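Local coordinates for cellulose hydrolase (Bacillus licheniformis, PDB 4YZT), which cleaves beta-1,4-linked glucan chains such as cellulose, acting as a three-module endoglucanase of glycoside hydrolase family 5, at residues K324-Q329 and A422-D427; P335-K340 and V357-N362; I346-S351 and L430-K435; V470-R475 and L511-T516; P476-V481 and K504-K509. All coordinates share one frame; numbering follows the deposited sequence.

Interactions 1 to 3 share one sheet. Helix 321-330 packs on A422 and Q424 in interaction 1, and interaction 2 pairs the neighbouring strand 338-347 with 355-360; their centres lie 11 Å apart, joined by A422 N to N336 OD1 and by Q424 OE1 to I339 N, both 2.9 Å. Interaction 3, centred 27 Å from interaction 2, joins the far ends of strands 338-347 and 424-431. Interactions 4 and 5 belong to the third module, with centres 11 Å apart, and meet where V477 packs on L511 and S515. The glucan sits at the closed barrel; interaction 5 does not touch it, the R506 side chain being about 14 Å from a bound glucose unit.

Interaction 1: residues K324-Q329 and A422-D427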
# COMPACT_ATOMS: atom_id res chain seq x y z
N LYS A 324 -0.12 -7.74 -7.97
CA LYS A 324 -1.34 -7.24 -8.61
C LYS A 324 -2.30 -8.38 -8.96
O LYS A 324 -3.50 -8.31 -8.70
CB LYS A 324 -1.02 -6.44 -9.88
CG LYS A 324 -2.28 -5.89 -10.60
CD LYS A 324 -2.70 -6.74 -11.81
CE LYS A 324 -1.73 -6.60 -12.96
NZ LYS A 324 -2.23 -7.27 -14.20
N GLU A 325 -1.76 -9.44 -9.57
CA GLU A 325 -2.61 -10.56 -9.96
C GLU A 325 -3.19 -11.25 -8.73
O GLU A 325 -4.33 -11.72 -8.76
CB GLU A 325 -1.84 -11.56 -10.82
CG GLU A 325 -1.31 -11.02 -12.15
CD GLU A 325 -2.39 -10.51 -13.10
OE1 GLU A 325 -3.60 -10.74 -12.86
OE2 GLU A 325 -2.02 -9.90 -14.13
N ILE A 326 -2.41 -11.31 -7.65
CA ILE A 326 -2.88 -11.86 -6.39
C ILE A 326 -4.10 -11.08 -5.90
O ILE A 326 -5.10 -11.67 -5.50
CB ILE A 326 -1.77 -11.87 -5.33
CG1 ILE A 326 -0.84 -13.05 -5.58
CG2 ILE A 326 -2.35 -11.95 -3.93
CD1 ILE A 326 0.45 -13.02 -4.76
N VAL A 327 -4.03 -9.75 -5.94
CA VAL A 327 -5.15 -8.92 -5.47
C VAL A 327 -6.41 -9.13 -6.32
O VAL A 327 -7.51 -9.26 -5.80
CB VAL A 327 -4.76 -7.42 -5.46
CG1 VAL A 327 -5.99 -6.52 -5.31
CG2 VAL A 327 -3.75 -7.14 -4.33
N ILE A 328 -6.22 -9.17 -7.64
CA ILE A 328 -7.30 -9.42 -8.58
C ILE A 328 -8.03 -10.75 -8.34
O ILE A 328 -9.26 -10.82 -8.34
CB ILE A 328 -6.75 -9.39 -10.03
CG1 ILE A 328 -6.27 -7.97 -10.34
CG2 ILE A 328 -7.79 -9.89 -11.04
CD1 ILE A 328 -7.34 -6.92 -10.12
N GLN A 329 -7.26 -11.81 -8.12
CA GLN A 329 -7.84 -13.13 -7.88
C GLN A 329 -8.44 -13.23 -6.47
O GLN A 329 -9.60 -13.63 -6.30
CB GLN A 329 -6.77 -14.21 -8.09
CG GLN A 329 -6.28 -14.30 -9.53
CD GLN A 329 -7.37 -14.72 -10.48
OE1 GLN A 329 -8.18 -15.60 -10.16
NE2 GLN A 329 -7.41 -14.11 -11.66
N ALA A 422 -3.44 -16.86 -9.18
CA ALA A 422 -2.30 -16.24 -9.85
C ALA A 422 -1.11 -17.19 -10.00
O ALA A 422 -0.90 -18.09 -9.19
CB ALA A 422 -1.89 -14.99 -9.08
N SER A 423 -0.32 -16.98 -11.06
CA SER A 423 0.96 -17.68 -11.17
C SER A 423 1.97 -17.07 -10.20
O SER A 423 1.87 -15.90 -9.85
CB SER A 423 1.51 -17.60 -12.60
OG SER A 423 0.70 -18.35 -13.49
N GLN A 424 2.92 -17.88 -9.78
CA GLN A 424 4.02 -17.40 -8.95
C GLN A 424 5.28 -17.35 -9.81
O GLN A 424 5.53 -18.25 -10.62
CB GLN A 424 4.22 -18.32 -7.75
CG GLN A 424 3.10 -18.24 -6.72
CD GLN A 424 3.28 -17.08 -5.78
OE1 GLN A 424 4.10 -17.12 -4.87
NE2 GLN A 424 2.54 -16.01 -6.02
N VAL A 425 6.07 -16.30 -9.65
CA VAL A 425 7.32 -16.13 -10.40
C VAL A 425 8.54 -16.08 -9.49
O VAL A 425 8.65 -15.20 -8.64
CB VAL A 425 7.29 -14.84 -11.24
CG1 VAL A 425 8.62 -14.66 -11.97
CG2 VAL A 425 6.11 -14.85 -12.20
N MET A 426 9.47 -17.01 -9.66
CA MET A 426 10.69 -17.04 -8.86
C MET A 426 11.90 -16.51 -9.63
O MET A 426 12.24 -17.04 -10.69
CB MET A 426 10.97 -18.47 -8.38
CG MET A 426 12.13 -18.61 -7.40
SD MET A 426 12.42 -20.33 -6.93
CE MET A 426 13.24 -20.94 -8.39
N ASP A 427 12.53 -15.46 -9.11
CA ASP A 427 13.74 -14.94 -9.74
C ASP A 427 14.94 -15.78 -9.32
O ASP A 427 15.09 -16.10 -8.14
CB ASP A 427 13.99 -13.48 -9.35
CG ASP A 427 13.08 -12.50 -10.08
OD1 ASP A 427 12.18 -12.93 -10.83
OD2 ASP A 427 13.27 -11.29 -9.89
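A422 turns its methyl group toward the helix, where it meets E325 and I326, while Q329 lies alongside its backbone nitrogen. A422 CB lies 3.8 Å from E325 CB. The side chain of I326 starts across the contact rather than into it, and its CG1 passes A422 CB at 4.1 Å. A chi1 of -79° puts I326 CG1 beside the backbone N, and an extended chi2 (169°) carries I326 CD1 to 3.9 Å from Q424 NE2. These two side chains cross obliquely, so an apolar tip lies beside an amide nitrogen; the amide oxygen of Q424 is engaged elsewhere, accepting from the backbone nitrogen of I339. Q329 adds only carbon, its CG being 3.8 Å from A422 N, and that nitrogen has its hydrogen-bond partner in N336 OD1. E325 offers just the base of its side chain. Its carboxylate leads away from A422 and takes a salt bridge from K324 of the same helix, with K324 NZ at 2.6 Å from E325 OE2 and above the carboxylate plane. The contact is therefore made by van der Waals packing. W284 of helix 280-296 touches both I326 and Q424 and completes the surroundings. Helix 321-330 follows the last strand of the catalytic barrel, and A422 lies just before strand 424-431, the last of the X2 module, so this packing is the seam between a (beta/alpha)8 barrel and an E-set, immunoglobulin-like domain.

Interaction 2: residues P335-K340 and V357-N362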
# COMPACT_ATOMS: atom_id res chain seq x y z
N PRO A 335 -8.40 -18.20 -3.99
CA PRO A 335 -7.11 -18.32 -3.30
C PRO A 335 -5.93 -18.49 -4.25
O PRO A 335 -6.04 -19.11 -5.31
CB PRO A 335 -7.29 -19.57 -2.44
CG PRO A 335 -8.78 -19.65 -2.23
CD PRO A 335 -9.37 -19.21 -3.53
N ASN A 336 -4.79 -17.92 -3.85
CA ASN A 336 -3.56 -17.99 -4.62
C ASN A 336 -2.50 -18.82 -3.91
O ASN A 336 -2.30 -18.67 -2.70
CB ASN A 336 -3.00 -16.58 -4.86
CG ASN A 336 -4.01 -15.65 -5.48
OD1 ASN A 336 -4.26 -15.71 -6.69
ND2 ASN A 336 -4.60 -14.78 -4.66
N ALA A 337 -1.83 -19.68 -4.66
CA ALA A 337 -0.70 -20.42 -4.13
C ALA A 337 0.48 -19.46 -3.90
O ALA A 337 0.68 -18.51 -4.67
CB ALA A 337 -0.32 -21.56 -5.06
N ILE A 338 1.25 -19.70 -2.85
CA ILE A 338 2.40 -18.86 -2.53
C ILE A 338 3.66 -19.73 -2.42
O ILE A 338 3.68 -20.70 -1.64
CB ILE A 338 2.18 -18.07 -1.21
CG1 ILE A 338 0.86 -17.29 -1.24
CG2 ILE A 338 3.35 -17.14 -0.95
CD1 ILE A 338 0.84 -16.12 -2.24
N ILE A 339 4.68 -19.42 -3.21
CA ILE A 339 5.95 -20.14 -3.15
C ILE A 339 6.97 -19.49 -2.20
O ILE A 339 6.94 -18.27 -1.98
CB ILE A 339 6.62 -20.27 -4.55
CG1 ILE A 339 7.08 -18.90 -5.06
CG2 ILE A 339 5.68 -20.96 -5.53
CD1 ILE A 339 7.90 -18.98 -6.35
N LYS A 340 7.86 -20.32 -1.64
CA LYS A 340 8.97 -19.85 -0.81
C LYS A 340 10.20 -20.71 -1.10
O LYS A 340 10.18 -21.92 -0.88
CB LYS A 340 8.61 -19.93 0.68
CG LYS A 340 9.47 -19.07 1.59
CD LYS A 340 8.96 -19.07 3.03
CE LYS A 340 9.79 -18.14 3.91
NZ LYS A 340 9.42 -18.26 5.35
N VAL A 357 11.78 -25.73 -3.27
CA VAL A 357 10.80 -24.65 -3.24
C VAL A 357 9.54 -25.19 -2.59
O VAL A 357 8.94 -26.15 -3.08
CB VAL A 357 10.47 -24.12 -4.65
CG1 VAL A 357 9.56 -22.90 -4.58
CG2 VAL A 357 11.74 -23.78 -5.41
N ASP A 358 9.14 -24.58 -1.47
CA ASP A 358 7.91 -24.97 -0.79
C ASP A 358 6.73 -24.16 -1.30
O ASP A 358 6.85 -22.96 -1.56
CB ASP A 358 8.06 -24.80 0.72
CG ASP A 358 9.10 -25.73 1.32
OD1 ASP A 358 9.09 -26.94 0.99
OD2 ASP A 358 9.93 -25.25 2.12
N ILE A 359 5.58 -24.81 -1.44
CA ILE A 359 4.38 -24.13 -1.93
C ILE A 359 3.23 -24.21 -0.93
O ILE A 359 2.78 -25.30 -0.57
CB ILE A 359 3.92 -24.72 -3.28
CG1 ILE A 359 5.09 -24.86 -4.25
CG2 ILE A 359 2.81 -23.87 -3.89
CD1 ILE A 359 4.69 -25.47 -5.58
N GLN A 360 2.76 -23.05 -0.47
CA GLN A 360 1.48 -22.96 0.24
C GLN A 360 0.37 -22.95 -0.81
O GLN A 360 0.04 -21.89 -1.37
CB GLN A 360 1.44 -21.71 1.13
CG GLN A 360 0.12 -21.45 1.84
CD GLN A 360 0.17 -20.25 2.76
OE1 GLN A 360 1.23 -19.89 3.28
NE2 GLN A 360 -0.97 -19.60 2.96
N LEU A 361 -0.18 -24.13 -1.09
CA LEU A 361 -1.10 -24.32 -2.21
C LEU A 361 -2.41 -23.57 -2.04
O LEU A 361 -2.97 -23.07 -3.01
CB LEU A 361 -1.38 -25.81 -2.40
CG LEU A 361 -0.21 -26.62 -2.96
CD1 LEU A 361 -0.51 -28.11 -2.89
CD2 LEU A 361 0.09 -26.20 -4.39
N ASN A 362 -2.89 -23.47 -0.80
CA ASN A 362 -4.17 -22.84 -0.51
C ASN A 362 -5.29 -23.44 -1.37
O ASN A 362 -6.13 -22.72 -1.91
CB ASN A 362 -4.10 -21.32 -0.71
CG ASN A 362 -3.25 -20.62 0.35
OD1 ASN A 362 -3.24 -21.01 1.52
ND2 ASN A 362 -2.56 -19.55 -0.05
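The beta hairpin formed by strands 338-347 and 355-360 begins the X2 module, and this contact is its open end, where I338 faces Q360, I339 faces I359 and K340 faces D358. The strands run antiparallel, their short segments at 155° and 4.7 Å apart. I338 and Q360 form a hydrogen-bonded pair, with I338 N to Q360 O at 2.9 Å and the return bond from Q360 N to I338 O; K340 and D358 repeat the pattern, K340 N reaching D358 O at 2.8 Å. Between them the non-hydrogen-bonded pair I339 and I359 sends its side chains to the buried face. There I339 CG2 lies 4.1 Å from I359 CG1, I339 CB rests against V357 CG1 at 3.9 Å, and A337 CB touches I359 CG2. F416 and F418 of strand 409-418 cover these groups. Beyond the paired strands, N362 curls back under a left-handed backbone conformation and gives its amide nitrogen to the preceding loop: N362 ND2 to N336 O is 2.8 Å, nearly straight and in the amide plane. The other end of that amide is held as well, since Q360 NE2 donates to N362 OD1 on a carbonyl lone pair at 3.0 Å. With both nitrogen and oxygen engaged, the N362 amide is fixed in rotation, and the linker leading into the module is tied by a side chain where regular strand pairing has ended.

Interaction 3: residues I346-S351 and L430-K435. With EDO (1,2-ethanediol), chain C.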
# COMPACT_ATOMS: atom_id res chain seq x y z
N ILE A 346 21.93 -17.18 -5.58
CA ILE A 346 23.03 -18.12 -5.72
C ILE A 346 24.34 -17.32 -5.79
O ILE A 346 24.47 -16.41 -6.62
CB ILE A 346 22.85 -19.02 -6.98
CG1 ILE A 346 21.67 -19.96 -6.78
CG2 ILE A 346 24.12 -19.82 -7.28
CD1 ILE A 346 21.19 -20.61 -8.04
N LYS A 347 25.29 -17.64 -4.93
CA LYS A 347 26.53 -16.88 -4.91
C LYS A 347 27.48 -17.35 -5.99
O LYS A 347 27.62 -18.55 -6.23
CB LYS A 347 27.21 -16.98 -3.54
CG LYS A 347 28.44 -16.10 -3.40
CD LYS A 347 28.83 -15.97 -1.94
CE LYS A 347 30.05 -15.08 -1.77
NZ LYS A 347 30.44 -14.97 -0.34
N LYS A 348 28.11 -16.39 -6.66
CA LYS A 348 29.10 -16.67 -7.68
C LYS A 348 30.16 -17.62 -7.13
O LYS A 348 30.76 -17.35 -6.10
CB LYS A 348 29.76 -15.37 -8.15
CG LYS A 348 30.45 -15.44 -9.49
CD LYS A 348 30.53 -14.05 -10.11
CE LYS A 348 31.31 -14.04 -11.40
NZ LYS A 348 31.40 -12.65 -11.96
N GLY A 349 30.36 -18.74 -7.82
CA GLY A 349 31.39 -19.68 -7.43
C GLY A 349 30.91 -20.80 -6.51
O GLY A 349 31.59 -21.82 -6.39
N GLN A 350 29.76 -20.63 -5.87
CA GLN A 350 29.33 -21.62 -4.89
C GLN A 350 29.08 -22.98 -5.54
O GLN A 350 28.86 -23.07 -6.75
CB GLN A 350 28.06 -21.15 -4.16
CG GLN A 350 26.76 -21.41 -4.90
CD GLN A 350 25.52 -21.24 -4.01
OE1 GLN A 350 25.22 -20.14 -3.52
NE2 GLN A 350 24.80 -22.33 -3.80
N SER A 351 29.16 -24.05 -4.75
CA SER A 351 28.79 -25.37 -5.26
C SER A 351 27.27 -25.40 -5.44
O SER A 351 26.53 -24.83 -4.63
CB SER A 351 29.25 -26.48 -4.31
OG SER A 351 28.61 -26.37 -3.05
N LEU A 430 21.97 -14.35 -9.52
CA LEU A 430 23.39 -14.51 -9.24
C LEU A 430 23.92 -13.29 -8.49
O LEU A 430 23.71 -12.16 -8.92
CB LEU A 430 24.17 -14.70 -10.54
CG LEU A 430 25.67 -15.03 -10.44
CD1 LEU A 430 25.87 -16.40 -9.80
CD2 LEU A 430 26.32 -14.99 -11.83
N TYR A 431 24.60 -13.52 -7.37
CA TYR A 431 25.17 -12.40 -6.62
C TYR A 431 26.60 -12.67 -6.22
O TYR A 431 27.08 -13.81 -6.31
CB TYR A 431 24.35 -12.06 -5.38
CG TYR A 431 24.64 -12.91 -4.16
CD1 TYR A 431 24.02 -14.14 -3.99
CD2 TYR A 431 25.52 -12.48 -3.18
CE1 TYR A 431 24.27 -14.92 -2.88
CE2 TYR A 431 25.79 -13.26 -2.06
CZ TYR A 431 25.15 -14.47 -1.92
OH TYR A 431 25.42 -15.24 -0.82
N ASP A 432 27.29 -11.61 -5.80
CA ASP A 432 28.65 -11.71 -5.29
C ASP A 432 28.77 -10.69 -4.17
O ASP A 432 27.86 -9.88 -3.97
CB ASP A 432 29.67 -11.44 -6.40
CG ASP A 432 30.97 -12.19 -6.18
OD1 ASP A 432 31.18 -12.71 -5.06
OD2 ASP A 432 31.77 -12.26 -7.13
N ASP A 433 29.88 -10.73 -3.43
CA ASP A 433 30.10 -9.78 -2.33
C ASP A 433 29.95 -8.35 -2.86
O ASP A 433 30.58 -7.98 -3.85
CB ASP A 433 31.49 -9.95 -1.71
CG ASP A 433 31.79 -11.37 -1.25
OD1 ASP A 433 30.94 -12.00 -0.58
OD2 ASP A 433 32.90 -11.86 -1.55
N PRO A 434 29.11 -7.54 -2.20
CA PRO A 434 28.98 -6.13 -2.57
C PRO A 434 30.29 -5.38 -2.35
O PRO A 434 31.02 -5.71 -1.42
CB PRO A 434 27.90 -5.61 -1.63
CG PRO A 434 27.96 -6.52 -0.44
CD PRO A 434 28.32 -7.87 -1.00
N LYS A 435 30.59 -4.39 -3.19
CA LYS A 435 31.82 -3.62 -3.04
C LYS A 435 31.50 -2.13 -2.97
O LYS A 435 30.77 -1.59 -3.80
CB LYS A 435 32.79 -3.92 -4.19
C1 EDO C . 27.65 -19.79 -10.20
O1 EDO C . 28.91 -19.12 -10.12
C2 EDO C . 27.59 -20.86 -9.11
O2 EDO C . 28.70 -21.75 -9.26
O HOH W 1 27.33 -14.46 1.03
O HOH W 2 32.59 -15.16 -4.97
O HOH W 3 32.02 -11.01 -9.29
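L430 lies beside I346, its CD1 3.5 Å from I346 O and in touch with an ethanediol, probably from the crystallisation liquor. The glycol bonds to G349 N and Q350 O on the type II turn K347-Q350, whose third position G349 takes at backbone angles that call for glycine. Next, Y431 N donates to I346 O at 3.0 Å, and Y431 O receives K348 N at 2.8 Å. Y431 CG takes the crowded position (chi1 83°), between its own N and carbonyl carbon; the ring lies under K347. There K347 CB is 3.6 Å from CZ of Y431, and K347 CG makes a CH-pi contact over the ring face, displaced toward the rim. D432 packs directly on the K348 chain, its OD2 3.7 Å from K348 CD, and waters add to this: one joins D432 OD1 to K348 O, another D432 OD2 to K348 NZ, which also donates to G406 O. D433 follows, its OD1 taking the ammonium of K347 on the syn side, a salt bridge of 3.0 Å between K347 NZ and D433 OD1. An alanine in place of K347 would probably leave D433 without its salt-bridge mate and strip the Y431 ring face of the CH-pi contact from CG. The parallel pairing of I346 with L430 and of K347 with Y431 joins strands 338-347 and 424-431, the X2 module's first and last in sequence and neighbours within its sheet, an arrangement known from immunoglobulin-like folds.

Interaction 4: residues V470-R475 and L511-T516; sequences VDSTGR and LKSDST
D471 and T516 carry the tight half of this contact. D471 N donates to D514 O at 3.0 Å, in the plane of the carbonyl, and D471 CB lies 3.2 Å from the same D514 O. D471 CG stands anti to its carbonyl carbon (chi1 -73°), and the carboxylate meets the T516 side chain at about a right angle. T516 OG1 donates at 2.7 Å onto the syn lone pair of D471 OD1, and itself accepts from K531 NZ of the neighbouring strand. V470 closes this half: it faces S515 as an antiparallel non-hydrogen-bonded pair, and its CG1 sits 3.4 Å from S513 OG. The other half is held by water. One molecule donates to D471 OD2 and to S515 O; a second accepts from S472 N, donates to D514 O and lies 2.7 Å from S513 OG. S472 and S513 stay apart here, their OG atoms 4.1 Å from each other, and the water fills in between the two backbones. An alanine at D471 would probably leave the T516 hydroxyl without its acceptor, held only from the K531 side, and one bridging water with S515 O but no longer the carboxylate. D514 O is thus gripped by a backbone N-H and a water, while the path from K531 through the T516 hydroxyl to the D471 carboxylate sets positive against negative charge, which may favour the ionised aspartate, an effect probably offset in part by the nearby carboxylate of D514.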
# COMPACT_ATOMS: atom_id res chain seq x y z
N VAL A 470 25.95 4.69 17.72
CA VAL A 470 27.00 5.61 18.13
C VAL A 470 28.18 4.79 18.63
O VAL A 470 28.02 3.95 19.52
CB VAL A 470 26.52 6.59 19.21
CG1 VAL A 470 27.61 7.60 19.53
CG2 VAL A 470 25.23 7.28 18.77
N ASP A 471 29.36 5.02 18.06
CA ASP A 471 30.53 4.20 18.39
C ASP A 471 30.89 4.22 19.89
O ASP A 471 31.11 3.17 20.49
CB ASP A 471 31.74 4.65 17.57
CG ASP A 471 31.65 4.25 16.11
OD1 ASP A 471 30.68 3.57 15.71
OD2 ASP A 471 32.58 4.61 15.35
N SER A 472 30.98 5.40 20.48
CA SER A 472 31.48 5.50 21.85
C SER A 472 30.55 4.87 22.88
O SER A 472 31.00 4.43 23.93
CB SER A 472 31.74 6.96 22.23
OG SER A 472 30.53 7.70 22.22
N THR A 473 29.26 4.81 22.57
CA THR A 473 28.26 4.37 23.54
C THR A 473 27.54 3.08 23.14
O THR A 473 27.06 2.34 24.00
CB THR A 473 27.20 5.45 23.79
OG1 THR A 473 26.38 5.58 22.62
CG2 THR A 473 27.87 6.79 24.08
N GLY A 474 27.44 2.83 21.83
CA GLY A 474 26.74 1.66 21.34
C GLY A 474 25.24 1.86 21.28
O GLY A 474 24.48 0.95 20.95
N ARG A 475 24.80 3.08 21.59
CA ARG A 475 23.37 3.40 21.58
C ARG A 475 22.92 3.81 20.16
O ARG A 475 23.75 4.12 19.32
CB ARG A 475 23.09 4.51 22.62
CG ARG A 475 23.41 4.12 24.07
CD ARG A 475 22.83 5.12 25.08
N LEU A 511 23.50 13.13 14.04
CA LEU A 511 24.84 12.66 14.39
C LEU A 511 25.58 13.61 15.35
O LEU A 511 25.64 14.82 15.11
CB LEU A 511 25.67 12.45 13.12
CG LEU A 511 25.18 11.34 12.18
CD1 LEU A 511 25.88 11.42 10.84
CD2 LEU A 511 25.40 9.99 12.82
N LYS A 512 26.14 13.06 16.42
CA LYS A 512 26.83 13.85 17.43
C LYS A 512 28.31 13.49 17.50
O LYS A 512 29.15 14.32 17.85
CB LYS A 512 26.20 13.63 18.81
CG LYS A 512 24.75 14.04 18.91
N SER A 513 28.61 12.24 17.19
CA SER A 513 29.99 11.75 17.22
C SER A 513 30.12 10.59 16.25
O SER A 513 29.13 10.19 15.64
CB SER A 513 30.40 11.34 18.64
OG SER A 513 29.62 10.25 19.13
N ASP A 514 31.32 10.05 16.10
CA ASP A 514 31.57 9.00 15.12
C ASP A 514 30.59 7.81 15.27
O ASP A 514 30.37 7.29 16.37
CB ASP A 514 33.02 8.52 15.22
CG ASP A 514 34.01 9.63 14.92
OD1 ASP A 514 33.58 10.74 14.52
OD2 ASP A 514 35.22 9.39 15.07
N SER A 515 30.00 7.40 14.15
CA SER A 515 28.94 6.38 14.16
C SER A 515 29.16 5.35 13.06
O SER A 515 29.88 5.60 12.09
CB SER A 515 27.55 7.03 13.99
OG SER A 515 27.31 7.98 15.02
N THR A 516 28.54 4.19 13.24
CA THR A 516 28.67 3.09 12.30
C THR A 516 27.29 2.70 11.81
O THR A 516 26.39 2.44 12.61
CB THR A 516 29.37 1.87 12.95
OG1 THR A 516 30.70 2.24 13.35
CG2 THR A 516 29.44 0.70 11.98
O HOH W 4 32.75 5.54 12.99
O HOH W 5 31.05 7.95 19.03

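Interaction 5: residues P476-V481 and K504-K509; sequences PVLEEV and KERVLK
The guanidinium of R506 meets V481 at its edge: V481 CG1 lies near the plane of the group, 3.7 Å from R506 NH1, and V481 CG2 stands 4.1 Å from the same nitrogen. The two side chains reach toward each other tip to tip. L478 approaches the flat group obliquely, its CD1 4.4 Å from R506 NH1. R506 gets there on an extended chain, with CG anti to the backbone N (chi1 164°) and CD and NE continuing the line, before chi4 of 81° swings CZ out of it. Its charge is met outside the contact, where NE forms a salt bridge with D493, while NH1 lies beside methyl groups of V481 and L478. Deeper in, the contact becomes wholly apolar. V477 CG1 faces V507 CG1 at 4.4 Å, and L478 CD2 lies 4.5 Å from V507 CA, against the helix backbone. The turn P476-E479, of type I, puts V477 and L478 at its two central positions, both directed at the helix, and V481 N bonds to L478 O (2.8 Å) in the next bend. F517 of strand 515-522 touches both V477 and V507, and Y510 touches L478 and V481. Helix 505-510, with K504 at its N-cap, connects strand 500-503 of one four-stranded sheet to strand 515-522 of another, and the loop after strand 462-470 packs on it through apolar side chains at the edge of the two-sheet C-terminal module.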
# COMPACT_ATOMS: atom_id res chain seq x y z
N PRO A 476 21.61 3.79 19.90
CA PRO A 476 21.07 4.20 18.60
C PRO A 476 21.46 5.63 18.20
O PRO A 476 21.46 6.54 19.03
CB PRO A 476 19.55 4.09 18.81
CG PRO A 476 19.40 3.00 19.82
CD PRO A 476 20.56 3.23 20.78
N VAL A 477 21.81 5.81 16.93
CA VAL A 477 22.06 7.13 16.36
C VAL A 477 20.78 7.99 16.50
O VAL A 477 20.85 9.18 16.80
CB VAL A 477 22.50 7.02 14.88
CG1 VAL A 477 22.30 8.34 14.15
CG2 VAL A 477 23.94 6.57 14.79
N LEU A 478 19.62 7.36 16.31
CA LEU A 478 18.35 8.08 16.48
C LEU A 478 17.72 7.87 17.85
O LEU A 478 16.49 7.88 17.98
CB LEU A 478 17.35 7.64 15.41
CG LEU A 478 17.67 7.93 13.94
CD1 LEU A 478 16.42 7.72 13.09
CD2 LEU A 478 18.23 9.31 13.73
N GLU A 479 18.56 7.70 18.88
CA GLU A 479 18.09 7.42 20.24
C GLU A 479 17.08 8.47 20.74
O GLU A 479 16.16 8.15 21.49
CB GLU A 479 19.29 7.34 21.21
CG GLU A 479 18.88 6.93 22.64
CD GLU A 479 19.99 7.11 23.68
OE1 GLU A 479 21.17 7.26 23.30
OE2 GLU A 479 19.67 7.10 24.89
N GLU A 480 17.25 9.72 20.31
CA GLU A 480 16.36 10.80 20.74
C GLU A 480 14.97 10.67 20.12
O GLU A 480 14.01 11.27 20.61
CB GLU A 480 16.97 12.16 20.40
CG GLU A 480 18.06 12.60 21.38
N VAL A 481 14.87 9.88 19.06
CA VAL A 481 13.58 9.63 18.40
C VAL A 481 13.02 8.26 18.79
O VAL A 481 11.91 8.15 19.29
CB VAL A 481 13.71 9.70 16.85
CG1 VAL A 481 12.38 9.48 16.19
CG2 VAL A 481 14.29 11.05 16.44
N LYS A 504 19.52 9.62 4.56
CA LYS A 504 18.80 10.87 4.45
C LYS A 504 19.41 11.96 5.34
O LYS A 504 19.98 11.67 6.40
CB LYS A 504 17.32 10.66 4.80
CG LYS A 504 16.57 9.82 3.78
CD LYS A 504 16.07 10.64 2.61
CE LYS A 504 14.91 11.50 3.03
NZ LYS A 504 14.01 11.83 1.89
N GLU A 505 19.32 13.19 4.86
CA GLU A 505 19.77 14.36 5.61
C GLU A 505 19.30 14.32 7.07
O GLU A 505 20.06 14.63 7.99
CB GLU A 505 19.26 15.64 4.95
CG GLU A 505 19.86 16.90 5.54
CD GLU A 505 19.14 18.14 5.10
OE1 GLU A 505 17.99 18.36 5.54
OE2 GLU A 505 19.72 18.89 4.29
N ARG A 506 18.04 13.94 7.26
CA ARG A 506 17.46 13.75 8.59
C ARG A 506 18.38 13.00 9.55
O ARG A 506 18.57 13.41 10.70
CB ARG A 506 16.13 13.00 8.46
CG ARG A 506 15.59 12.40 9.75
CD ARG A 506 14.27 11.68 9.48
NE ARG A 506 13.88 10.83 10.60
CZ ARG A 506 13.28 11.26 11.70
NH1 ARG A 506 12.96 10.39 12.66
NH2 ARG A 506 12.99 12.54 11.86
N VAL A 507 18.95 11.89 9.08
CA VAL A 507 19.81 11.07 9.92
C VAL A 507 21.12 11.79 10.22
O VAL A 507 21.61 11.77 11.36
CB VAL A 507 20.13 9.71 9.25
CG1 VAL A 507 21.26 8.99 9.97
CG2 VAL A 507 18.87 8.85 9.18
N LEU A 508 21.67 12.43 9.20
CA LEU A 508 22.94 13.14 9.34
C LEU A 508 22.85 14.21 10.43
O LEU A 508 23.81 14.42 11.19
CB LEU A 508 23.34 13.76 8.00
CG LEU A 508 23.43 12.81 6.81
CD1 LEU A 508 23.95 13.54 5.59
CD2 LEU A 508 24.29 11.56 7.13
N LYS A 509 21.70 14.87 10.49
CA LYS A 509 21.49 15.96 11.45
C LYS A 509 21.42 15.47 12.90
O LYS A 509 21.61 16.25 13.83
CB LYS A 509 20.21 16.73 11.08
CG LYS A 509 20.37 17.68 9.90
CD LYS A 509 19.03 18.26 9.47